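Long-range contact in rhamnosidase B (Bacillus sp., PDB 2OKX), which releases terminal non-reducing alpha-L-rhamnose residues from glycosides by hydrolysis, as an inverting enzyme of glycoside hydrolase family 78: residues A[554-567]-A[583-597]. Residues are numbered along the deposited sequence; the frame is centred on the assembly and turned at random. Where two conformers were deposited one is given.
Sequences RHTTRLCMEDTFVD and EALVNYYVFGETEIV
The F565 ring is wedged between I596 and the backbone of A584, in the tightly packed half of this contact. I596 CD1 sits over the ring centre, 4.2 Å from the F565 centroid in a CH-pi contact, while A584 N covers the opposite face and V597 CG2 meets the edge at CE1 (3.7 Å). I596 CG1 lies anti to its backbone N (chi1 179°), which carries CD1 out over that face. With F565 cut back to an alanine, a gap is likely to open between I596 and helix 577-590, removing the ring edge against V597 CG2. Beside the ring, the extended E583 chain brings OE2 within 2.7 Å of V566 O, a separation suggesting a protonated carboxyl group. M561 SD approaches F591 obliquely in a Met-aromatic contact, 3.8 Å from CD2, and T557 CG2 lies at the F591 ring edge. Packing is looser at E593, whose end leads away; at the R554-V590 end a water links R554 NH2 (2.8 Å) to V590 O, while R554 NH1 salt-bridges E551. Within the six-hairpin glycosidase domain, helical segments 554-559 and 583-590 cross at -115°, axes 10.1 Å apart, with helix 595-603 closing over F565 and helices 627-644 and 868-876 packing against helix 577-590.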
loop_
_atom_site.group_PDB
_atom_site.type_symbol
_atom_site.label_atom_id
_atom_site.label_comp_id
_atom_site.label_asym_id
_atom_site.label_seq_id
_atom_site.Cartn_x
_atom_site.Cartn_y
_atom_site.Cartn_z
ATOM N N ARG A 554 -5.496 9.835 13.500
ATOM C CA ARG A 554 -4.752 10.908 12.850
ATOM C C ARG A 554 -3.430 10.351 12.305
ATOM O O ARG A 554 -3.037 10.644 11.175
ATOM C CB ARG A 554 -4.469 12.025 13.864
ATOM C CG ARG A 554 -4.016 13.362 13.278
ATOM C CD ARG A 554 -2.560 13.688 13.602
ATOM N NE ARG A 554 -2.231 13.624 15.031
ATOM C CZ ARG A 554 -2.334 14.626 15.902
ATOM N NH1 ARG A 554 -1.994 14.425 17.170
ATOM N NH2 ARG A 554 -2.762 15.824 15.528
ATOM N N HIS A 555 -2.743 9.549 13.111
ATOM C CA HIS A 555 -1.469 8.986 12.675
ATOM C C HIS A 555 -1.645 8.054 11.475
ATOM O O HIS A 555 -0.844 8.071 10.542
ATOM C CB HIS A 555 -0.790 8.236 13.823
ATOM C CG HIS A 555 0.628 7.863 13.530
ATOM N ND1 HIS A 555 1.574 8.791 13.152
ATOM C CD2 HIS A 555 1.257 6.663 13.535
ATOM C CE1 HIS A 555 2.725 8.179 12.935
ATOM N NE2 HIS A 555 2.559 6.888 13.161
ATOM N N THR A 556 -2.699 7.245 11.497
ATOM C CA THR A 556 -2.965 6.317 10.400
ATOM C C THR A 556 -3.156 7.089 9.091
ATOM O O THR A 556 -2.635 6.710 8.043
ATOM C CB THR A 556 -4.244 5.500 10.658
ATOM O OG1 THR A 556 -4.135 4.822 11.913
ATOM C CG2 THR A 556 -4.456 4.473 9.541
ATOM N N THR A 557 -3.917 8.173 9.169
ATOM C CA THR A 557 -4.201 8.999 8.001
ATOM C C THR A 557 -2.921 9.604 7.444
ATOM O O THR A 557 -2.706 9.611 6.237
ATOM C CB THR A 557 -5.201 10.107 8.368
ATOM O OG1 THR A 557 -6.382 9.500 8.906
ATOM C CG2 THR A 557 -5.577 10.937 7.132
ATOM N N ARG A 558 -2.071 10.105 8.333
ATOM C CA ARG A 558 -0.796 10.692 7.938
ATOM C C ARG A 558 0.036 9.687 7.137
ATOM O O ARG A 558 0.520 9.998 6.048
ATOM C CB ARG A 558 -0.039 11.138 9.192
ATOM C CG ARG A 558 1.316 11.788 8.968
ATOM C CD ARG A 558 1.693 12.587 10.213
ATOM N NE ARG A 558 1.415 11.835 11.437
ATOM C CZ ARG A 558 1.132 12.392 12.611
ATOM N NH1 ARG A 558 1.085 13.713 12.724
ATOM N NH2 ARG A 558 0.883 11.631 13.670
ATOM N N LEU A 559 0.191 8.481 7.675
ATOM C CA LEU A 559 0.997 7.456 7.016
ATOM C C LEU A 559 0.402 6.918 5.720
ATOM O O LEU A 559 1.109 6.308 4.913
ATOM C CB LEU A 559 1.264 6.292 7.976
ATOM C CG LEU A 559 2.006 6.600 9.276
ATOM C CD1 LEU A 559 2.296 5.282 9.976
ATOM C CD2 LEU A 559 3.309 7.356 9.000
ATOM N N CYS A 560 -0.893 7.131 5.523
ATOM C CA CYS A 560 -1.557 6.672 4.314
ATOM C C CYS A 560 -1.728 7.807 3.316
ATOM O O CYS A 560 -2.577 7.742 2.429
ATOM C CB CYS A 560 -2.916 6.059 4.644
ATOM S SG CYS A 560 -2.778 4.475 5.497
ATOM N N MET A 561 -0.924 8.853 3.484
ATOM C CA MET A 561 -0.944 9.992 2.579
ATOM C C MET A 561 0.460 10.153 2.002
ATOM O O MET A 561 1.358 10.677 2.665
ATOM C CB MET A 561 -1.369 11.272 3.314
ATOM C CG MET A 561 -2.858 11.338 3.638
ATOM S SD MET A 561 -3.343 12.758 4.661
ATOM C CE MET A 561 -3.354 14.086 3.447
ATOM N N GLU A 562 0.650 9.660 0.780
ATOM C CA GLU A 562 1.931 9.763 0.082
ATOM C C GLU A 562 1.665 10.765 -1.037
ATOM O O GLU A 562 1.069 11.812 -0.792
ATOM C CB GLU A 562 2.328 8.403 -0.511
ATOM C CG GLU A 562 2.444 7.280 0.520
ATOM C CD GLU A 562 2.942 5.971 -0.072
ATOM O OE1 GLU A 562 3.021 4.979 0.683
ATOM O OE2 GLU A 562 3.254 5.927 -1.286
ATOM N N ASP A 563 2.093 10.454 -2.258
ATOM C CA ASP A 563 1.827 11.348 -3.385
ATOM C C ASP A 563 0.334 11.217 -3.706
ATOM O O ASP A 563 -0.246 12.038 -4.421
ATOM C CB ASP A 563 2.677 10.958 -4.592
ATOM C CG ASP A 563 2.448 9.531 -5.024
ATOM O OD1 ASP A 563 1.830 9.328 -6.091
ATOM O OD2 ASP A 563 2.877 8.616 -4.287
ATOM N N THR A 564 -0.272 10.165 -3.163
ATOM C CA THR A 564 -1.702 9.902 -3.305
ATOM C C THR A 564 -2.105 9.241 -1.994
ATOM O O THR A 564 -1.241 8.862 -1.201
ATOM C CB THR A 564 -2.024 8.873 -4.416
ATOM O OG1 THR A 564 -1.435 7.610 -4.074
ATOM C CG2 THR A 564 -1.498 9.335 -5.768
ATOM N N PHE A 565 -3.405 9.120 -1.746
ATOM C CA PHE A 565 -3.841 8.413 -0.551
ATOM C C PHE A 565 -3.473 6.968 -0.877
ATOM O O PHE A 565 -3.418 6.599 -2.052
ATOM C CB PHE A 565 -5.364 8.497 -0.376
ATOM C CG PHE A 565 -5.850 9.827 0.117
ATOM C CD1 PHE A 565 -6.570 10.674 -0.719
ATOM C CD2 PHE A 565 -5.601 10.228 1.425
ATOM C CE1 PHE A 565 -7.038 11.907 -0.257
ATOM C CE2 PHE A 565 -6.064 11.458 1.899
ATOM C CZ PHE A 565 -6.784 12.299 1.053
ATOM N N VAL A 566 -3.198 6.156 0.137
ATOM C CA VAL A 566 -2.888 4.751 -0.102
ATOM C C VAL A 566 -3.646 3.929 0.926
ATOM O O VAL A 566 -4.062 4.451 1.963
ATOM C CB VAL A 566 -1.364 4.437 0.005
ATOM C CG1 VAL A 566 -0.608 5.149 -1.098
ATOM C CG2 VAL A 566 -0.829 4.842 1.367
ATOM N N ASP A 567 -3.857 2.654 0.627
ATOM C CA ASP A 567 -4.569 1.776 1.544
ATOM C C ASP A 567 -3.753 1.579 2.820
ATOM O O ASP A 567 -4.291 1.650 3.924
ATOM C CB ASP A 567 -4.861 0.423 0.870
ATOM C CG ASP A 567 -3.598 -0.286 0.383
ATOM O OD1 ASP A 567 -2.642 0.404 -0.025
ATOM O OD2 ASP A 567 -3.574 -1.539 0.385
ATOM N N GLU A 583 -10.753 8.279 3.714
ATOM C CA GLU A 583 -9.493 8.925 4.037
ATOM C C GLU A 583 -9.543 10.428 3.766
ATOM O O GLU A 583 -8.970 11.209 4.518
ATOM C CB GLU A 583 -8.349 8.278 3.250
ATOM C CG GLU A 583 -8.160 6.798 3.565
ATOM C CD GLU A 583 -7.101 6.142 2.689
ATOM O OE1 GLU A 583 -7.222 6.227 1.451
ATOM O OE2 GLU A 583 -6.154 5.538 3.238
ATOM N N ALA A 584 -10.239 10.832 2.708
ATOM C CA ALA A 584 -10.335 12.253 2.382
ATOM C C ALA A 584 -11.094 13.001 3.473
ATOM O O ALA A 584 -10.674 14.070 3.909
ATOM C CB ALA A 584 -11.036 12.447 1.023
ATOM N N LEU A 585 -12.221 12.446 3.904
ATOM C CA LEU A 585 -13.024 13.083 4.946
ATOM C C LEU A 585 -12.260 13.221 6.259
ATOM O O LEU A 585 -12.327 14.264 6.915
ATOM C CB LEU A 585 -14.311 12.294 5.187
ATOM C CG LEU A 585 -15.322 12.294 4.036
ATOM C CD1 LEU A 585 -16.467 11.358 4.372
ATOM C CD2 LEU A 585 -15.834 13.706 3.795
ATOM N N VAL A 586 -11.552 12.170 6.663
ATOM C CA VAL A 586 -10.781 12.247 7.900
ATOM C C VAL A 586 -9.731 13.338 7.733
ATOM O O VAL A 586 -9.518 14.160 8.626
ATOM C CB VAL A 586 -10.086 10.916 8.212
ATOM C CG1 VAL A 586 -9.243 11.048 9.468
ATOM C CG2 VAL A 586 -11.134 9.828 8.391
ATOM N N ASN A 587 -9.089 13.346 6.573
ATOM C CA ASN A 587 -8.076 14.343 6.255
ATOM C C ASN A 587 -8.616 15.770 6.405
ATOM O O ASN A 587 -7.933 16.646 6.938
ATOM C CB ASN A 587 -7.575 14.126 4.824
ATOM C CG ASN A 587 -7.082 15.403 4.178
ATOM O OD1 ASN A 587 -6.088 15.990 4.606
ATOM N ND2 ASN A 587 -7.786 15.849 3.139
ATOM N N TYR A 588 -9.836 16.005 5.934
ATOM C CA TYR A 588 -10.432 17.340 6.028
ATOM C C TYR A 588 -10.486 17.815 7.475
ATOM O O TYR A 588 -10.265 18.993 7.769
ATOM C CB TYR A 588 -11.862 17.343 5.449
ATOM C CG TYR A 588 -11.958 17.097 3.957
ATOM C CD1 TYR A 588 -13.072 16.460 3.413
ATOM C CD2 TYR A 588 -10.941 17.497 3.090
ATOM C CE1 TYR A 588 -13.174 16.218 2.050
ATOM C CE2 TYR A 588 -11.034 17.264 1.713
ATOM C CZ TYR A 588 -12.153 16.619 1.204
ATOM O OH TYR A 588 -12.241 16.338 -0.141
ATOM N N TYR A 589 -10.790 16.899 8.388
ATOM C CA TYR A 589 -10.887 17.283 9.788
ATOM C C TYR A 589 -9.580 17.306 10.570
ATOM O O TYR A 589 -9.421 18.130 11.469
ATOM C CB TYR A 589 -11.908 16.397 10.510
ATOM C CG TYR A 589 -13.336 16.889 10.357
ATOM C CD1 TYR A 589 -13.980 16.842 9.123
ATOM C CD2 TYR A 589 -14.027 17.435 11.441
ATOM C CE1 TYR A 589 -15.282 17.331 8.967
ATOM C CE2 TYR A 589 -15.331 17.925 11.297
ATOM C CZ TYR A 589 -15.947 17.869 10.058
ATOM O OH TYR A 589 -17.230 18.348 9.906
ATOM N N VAL A 590 -8.637 16.433 10.233
ATOM C CA VAL A 590 -7.381 16.406 10.981
ATOM C C VAL A 590 -6.212 17.173 10.363
ATOM O O VAL A 590 -5.328 17.629 11.089
ATOM C CB VAL A 590 -6.931 14.953 11.263
ATOM C CG1 VAL A 590 -8.085 14.168 11.883
ATOM C CG2 VAL A 590 -6.443 14.292 9.994
ATOM N N PHE A 591 -6.206 17.324 9.038
ATOM C CA PHE A 591 -5.123 18.044 8.362
ATOM C C PHE A 591 -5.590 19.226 7.508
ATOM O O PHE A 591 -4.980 20.295 7.544
ATOM C CB PHE A 591 -4.310 17.085 7.488
ATOM C CG PHE A 591 -3.650 15.980 8.257
ATOM C CD1 PHE A 591 -2.847 16.264 9.353
ATOM C CD2 PHE A 591 -3.832 14.652 7.882
ATOM C CE1 PHE A 591 -2.231 15.243 10.071
ATOM C CE2 PHE A 591 -3.221 13.621 8.592
ATOM C CZ PHE A 591 -2.418 13.918 9.688
ATOM N N GLY A 592 -6.651 19.020 6.733
ATOM C CA GLY A 592 -7.189 20.082 5.892
ATOM C C GLY A 592 -6.606 20.209 4.492
ATOM O O GLY A 592 -6.809 21.225 3.825
ATOM N N GLU A 593 -5.886 19.194 4.025
ATOM C CA GLU A 593 -5.301 19.272 2.693
ATOM C C GLU A 593 -6.337 18.989 1.612
ATOM O O GLU A 593 -7.261 18.194 1.809
ATOM C CB GLU A 593 -4.117 18.304 2.577
ATOM C CG GLU A 593 -2.955 18.637 3.523
ATOM C CD GLU A 593 -2.493 20.086 3.412
ATOM O OE1 GLU A 593 -2.129 20.526 2.305
ATOM O OE2 GLU A 593 -2.490 20.795 4.435
ATOM N N THR A 594 -6.191 19.654 0.470
ATOM C CA THR A 594 -7.132 19.472 -0.628
ATOM C C THR A 594 -6.494 19.044 -1.946
ATOM O O THR A 594 -7.100 18.297 -2.711
ATOM C CB THR A 594 -7.937 20.765 -0.887
ATOM O OG1 THR A 594 -7.031 21.845 -1.125
ATOM C CG2 THR A 594 -8.813 21.099 0.314
ATOM N N GLU A 595 -5.277 19.507 -2.215
ATOM C CA GLU A 595 -4.629 19.160 -3.475
ATOM C C GLU A 595 -4.447 17.663 -3.677
ATOM O O GLU A 595 -4.626 17.165 -4.784
ATOM C CB GLU A 595 -3.287 19.886 -3.611
ATOM C CG GLU A 595 -3.432 21.395 -3.779
ATOM C CD GLU A 595 -2.156 22.064 -4.257
ATOM O OE1 GLU A 595 -2.125 23.311 -4.317
ATOM O OE2 GLU A 595 -1.185 21.348 -4.581
ATOM N N ILE A 596 -4.106 16.941 -2.614
ATOM C CA ILE A 596 -3.927 15.504 -2.733
ATOM C C ILE A 596 -5.258 14.842 -3.099
ATOM O O ILE A 596 -5.297 13.883 -3.859
ATOM C CB ILE A 596 -3.377 14.895 -1.415
ATOM C CG1 ILE A 596 -3.215 13.381 -1.565
ATOM C CG2 ILE A 596 -4.306 15.233 -0.253
ATOM C CD1 ILE A 596 -2.603 12.696 -0.342
ATOM N N VAL A 597 -6.356 15.365 -2.566
ATOM C CA VAL A 597 -7.660 14.796 -2.863
ATOM C C VAL A 597 -7.999 14.968 -4.344
ATOM O O VAL A 597 -8.372 14.003 -5.011
ATOM C CB VAL A 597 -8.772 15.448 -2.009
ATOM C CG1 VAL A 597 -10.110 14.830 -2.355
ATOM C CG2 VAL A 597 -8.463 15.265 -0.519
HETATM O O HOH W 1 -3.873 17.218 13.366
#